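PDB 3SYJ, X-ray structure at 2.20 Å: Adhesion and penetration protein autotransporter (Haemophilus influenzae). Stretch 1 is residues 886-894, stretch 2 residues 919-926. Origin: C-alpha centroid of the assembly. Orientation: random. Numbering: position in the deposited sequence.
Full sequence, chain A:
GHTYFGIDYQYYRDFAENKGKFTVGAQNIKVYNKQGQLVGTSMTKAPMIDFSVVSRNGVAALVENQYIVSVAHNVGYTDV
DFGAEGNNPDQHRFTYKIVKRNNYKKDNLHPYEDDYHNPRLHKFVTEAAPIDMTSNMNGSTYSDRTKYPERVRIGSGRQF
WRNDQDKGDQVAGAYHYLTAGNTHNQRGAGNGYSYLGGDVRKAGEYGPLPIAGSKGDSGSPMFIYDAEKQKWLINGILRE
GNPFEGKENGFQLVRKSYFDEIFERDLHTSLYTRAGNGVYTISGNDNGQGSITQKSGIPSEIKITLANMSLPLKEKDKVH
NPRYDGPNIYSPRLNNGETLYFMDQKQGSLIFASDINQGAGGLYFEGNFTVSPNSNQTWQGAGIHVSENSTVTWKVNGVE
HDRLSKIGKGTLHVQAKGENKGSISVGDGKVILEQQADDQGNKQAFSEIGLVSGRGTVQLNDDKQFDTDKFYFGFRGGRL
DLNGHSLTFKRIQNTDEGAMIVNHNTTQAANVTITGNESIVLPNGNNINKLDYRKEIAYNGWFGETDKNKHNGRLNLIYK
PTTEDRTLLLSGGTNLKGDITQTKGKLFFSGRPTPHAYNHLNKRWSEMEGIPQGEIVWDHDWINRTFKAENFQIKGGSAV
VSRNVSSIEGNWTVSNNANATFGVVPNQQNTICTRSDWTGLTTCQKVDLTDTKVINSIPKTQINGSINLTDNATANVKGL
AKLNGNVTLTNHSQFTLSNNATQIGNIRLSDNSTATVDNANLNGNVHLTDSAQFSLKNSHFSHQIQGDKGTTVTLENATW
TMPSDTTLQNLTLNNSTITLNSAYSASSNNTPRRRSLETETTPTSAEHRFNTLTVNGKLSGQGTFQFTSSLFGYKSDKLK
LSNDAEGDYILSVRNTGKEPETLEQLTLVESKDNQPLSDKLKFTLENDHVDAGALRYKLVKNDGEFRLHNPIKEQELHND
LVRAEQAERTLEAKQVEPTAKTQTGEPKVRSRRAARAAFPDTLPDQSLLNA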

# COMPACT_ATOMS: atom_id res chain seq x y z
N GLU A 886 12.40 -32.05 -1.73
CA GLU A 886 13.38 -33.05 -1.31
C GLU A 886 14.26 -32.49 -0.21
O GLU A 886 14.29 -31.28 0.01
CB GLU A 886 14.24 -33.49 -2.50
CG GLU A 886 15.24 -32.44 -2.97
CD GLU A 886 15.90 -32.80 -4.29
OE1 GLU A 886 15.52 -33.83 -4.88
OE2 GLU A 886 16.80 -32.05 -4.74
N GLY A 887 14.97 -33.36 0.50
CA GLY A 887 15.85 -32.93 1.57
C GLY A 887 15.47 -33.50 2.93
O GLY A 887 14.52 -34.26 3.05
N ASP A 888 16.24 -33.13 3.96
CA ASP A 888 15.98 -33.60 5.32
C ASP A 888 15.57 -32.47 6.25
O ASP A 888 16.31 -31.51 6.46
CB ASP A 888 17.21 -34.31 5.89
CG ASP A 888 17.27 -35.78 5.50
OD1 ASP A 888 17.54 -36.61 6.39
OD2 ASP A 888 17.04 -36.09 4.31
N TYR A 889 14.38 -32.59 6.83
CA TYR A 889 13.85 -31.51 7.65
C TYR A 889 13.29 -31.97 8.99
O TYR A 889 12.87 -33.12 9.14
CB TYR A 889 12.80 -30.73 6.87
CG TYR A 889 13.31 -30.29 5.52
CD1 TYR A 889 14.13 -29.18 5.40
CD2 TYR A 889 12.99 -31.00 4.36
CE1 TYR A 889 14.62 -28.78 4.18
CE2 TYR A 889 13.47 -30.60 3.13
CZ TYR A 889 14.28 -29.49 3.04
OH TYR A 889 14.77 -29.09 1.83
N ILE A 890 13.31 -31.07 9.96
CA ILE A 890 12.74 -31.34 11.26
C ILE A 890 11.43 -30.57 11.37
O ILE A 890 11.35 -29.41 10.99
CB ILE A 890 13.68 -30.91 12.39
CG1 ILE A 890 14.88 -31.86 12.45
CG2 ILE A 890 12.95 -30.89 13.72
CD1 ILE A 890 15.92 -31.48 13.48
N LEU A 891 10.40 -31.25 11.88
CA LEU A 891 9.12 -30.62 12.12
C LEU A 891 8.91 -30.43 13.61
O LEU A 891 8.97 -31.38 14.38
CB LEU A 891 7.98 -31.45 11.54
CG LEU A 891 7.47 -31.06 10.16
CD1 LEU A 891 8.63 -30.83 9.20
CD2 LEU A 891 6.51 -32.10 9.61
N SER A 892 8.67 -29.19 14.01
CA SER A 892 8.39 -28.89 15.41
C SER A 892 6.98 -28.34 15.50
O SER A 892 6.60 -27.46 14.74
CB SER A 892 9.40 -27.87 15.95
OG SER A 892 9.33 -27.81 17.36
N VAL A 893 6.20 -28.87 16.43
CA VAL A 893 4.79 -28.50 16.52
C VAL A 893 4.41 -28.01 17.91
O VAL A 893 4.72 -28.66 18.91
CB VAL A 893 3.86 -29.68 16.14
CG1 VAL A 893 2.41 -29.29 16.34
CG2 VAL A 893 4.12 -30.11 14.71
N ARG A 894 3.76 -26.85 17.95
CA ARG A 894 3.17 -26.33 19.18
C ARG A 894 1.66 -26.31 19.07
O ARG A 894 1.09 -25.66 18.19
CB ARG A 894 3.72 -24.94 19.53
CG ARG A 894 5.13 -24.98 20.11
CD ARG A 894 5.58 -23.61 20.59
NE ARG A 894 7.03 -23.56 20.71
CZ ARG A 894 7.70 -23.81 21.83
NH1 ARG A 894 7.05 -24.11 22.94
NH2 ARG A 894 9.03 -23.75 21.83
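Stretch 2 919-926: DKLKFTLE

How does stretch 2 lie on stretch 1? It runs alongside as a parallel β-strand: residues 921-925 are extended and pair with strand 887-894, the two N-to-C directions differing by 33° (signed crossing angle -33°). The register sets L921 beside G887, K922 beside D888, F923 beside Y889, T924 beside I890 and L925 beside L891, with CA-CA distances of 4.7 to 5.1 Å. Together the stretches bury 755 Å².

What holds the backbones together? Alternate residues of stretch 1 use both their N and O, as parallel pairing requires. G887 N donates to K920 O (3.0 Å) and K922 N to G887 O (2.9 Å); Y889 N donates to K922 O (2.8 Å) and T924 N to Y889 O (3.0 Å). L891 brackets L925: L891 N donates to T924 O (2.7 Å), and E926 N, just past L925, donates to L891 O (2.7 Å).

What does L891, with the largest covered area (80 Å²), sit against? Its side chain shares a sheet face with Y889, L921, F923 and L925, all buried. L891 CD1 comes to 3.0 Å from F923 CD1, shorter than normal carbon-carbon contact, so the model is crowded here, while L891 CB lies 4.4 Å from L925 CD1. Farther back, Y889 CB is 3.8 Å from F923 CD1, and L921 CD1 meets the edge of the Y889 ring, 3.9 Å from Y889 CE2.

What do E886 and the other charged residues add? With 77 Å² covered, E886 receives K920, whose CA-to-CB bond points toward stretch 1; K920 NZ forms a salt bridge with E886 OE1 at 3.3 Å, its hydrogen bond weak. L921 CD1 also approaches E886 N to 3.4 Å. On the face carrying D888, I890, K922 and T924, all exposed, the extended K922 passes D888, bringing K922 CD within 3.2 Å of D888 OD1.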

# COMPACT_ATOMS: atom_id res chain seq x y z
N ASP A 919 9.87 -39.30 -2.46
CA ASP A 919 10.50 -40.14 -1.46
C ASP A 919 11.85 -39.57 -1.01
O ASP A 919 12.43 -40.02 -0.02
CB ASP A 919 10.70 -41.56 -1.99
CG ASP A 919 9.58 -42.49 -1.58
OD1 ASP A 919 9.89 -43.59 -1.06
OD2 ASP A 919 8.39 -42.12 -1.75
N LYS A 920 12.34 -38.60 -1.77
CA LYS A 920 13.59 -37.93 -1.44
C LYS A 920 13.33 -36.87 -0.37
O LYS A 920 14.26 -36.28 0.18
CB LYS A 920 14.20 -37.28 -2.69
CG LYS A 920 14.42 -38.25 -3.84
CD LYS A 920 14.76 -37.51 -5.12
CE LYS A 920 13.62 -36.60 -5.55
NZ LYS A 920 13.90 -35.93 -6.85
N LEU A 921 12.06 -36.63 -0.10
CA LEU A 921 11.64 -35.73 0.96
C LEU A 921 11.58 -36.48 2.30
O LEU A 921 10.95 -37.53 2.40
CB LEU A 921 10.27 -35.15 0.61
CG LEU A 921 9.77 -33.88 1.31
CD1 LEU A 921 10.81 -32.77 1.23
CD2 LEU A 921 8.46 -33.44 0.69
N LYS A 922 12.24 -35.95 3.32
CA LYS A 922 12.28 -36.62 4.61
C LYS A 922 12.00 -35.68 5.77
O LYS A 922 12.67 -34.65 5.93
CB LYS A 922 13.63 -37.32 4.80
CG LYS A 922 13.77 -38.06 6.12
CD LYS A 922 15.15 -38.69 6.25
CE LYS A 922 15.26 -39.56 7.51
NZ LYS A 922 16.54 -40.33 7.55
N PHE A 923 11.00 -36.03 6.58
CA PHE A 923 10.63 -35.24 7.75
C PHE A 923 10.76 -36.02 9.06
O PHE A 923 10.56 -37.23 9.09
CB PHE A 923 9.19 -34.73 7.63
CG PHE A 923 9.00 -33.74 6.53
CD1 PHE A 923 9.36 -32.42 6.71
CD2 PHE A 923 8.47 -34.13 5.32
CE1 PHE A 923 9.19 -31.50 5.70
CE2 PHE A 923 8.30 -33.21 4.30
CZ PHE A 923 8.66 -31.90 4.50
N THR A 924 11.07 -35.29 10.13
CA THR A 924 11.18 -35.88 11.45
C THR A 924 10.50 -34.98 12.46
O THR A 924 10.80 -33.79 12.53
CB THR A 924 12.65 -36.04 11.85
OG1 THR A 924 13.24 -37.08 11.06
CG2 THR A 924 12.76 -36.40 13.32
N LEU A 925 9.59 -35.55 13.23
CA LEU A 925 8.90 -34.78 14.26
C LEU A 925 9.80 -34.60 15.48
O LEU A 925 10.39 -35.55 15.98
CB LEU A 925 7.59 -35.47 14.66
CG LEU A 925 6.69 -34.73 15.65
CD1 LEU A 925 6.20 -33.40 15.08
CD2 LEU A 925 5.52 -35.60 16.05
N GLU A 926 9.93 -33.35 15.93
CA GLU A 926 10.71 -33.05 17.12
C GLU A 926 9.98 -33.58 18.35
O GLU A 926 8.75 -33.46 18.45
CB GLU A 926 10.96 -31.55 17.25
CG GLU A 926 11.80 -31.16 18.45
CD GLU A 926 11.99 -29.66 18.59
OE1 GLU A 926 12.07 -28.96 17.55
OE2 GLU A 926 12.07 -29.17 19.74
O HOH W 1 14.47 -35.69 8.60
O HOH W 2 7.15 -31.22 18.02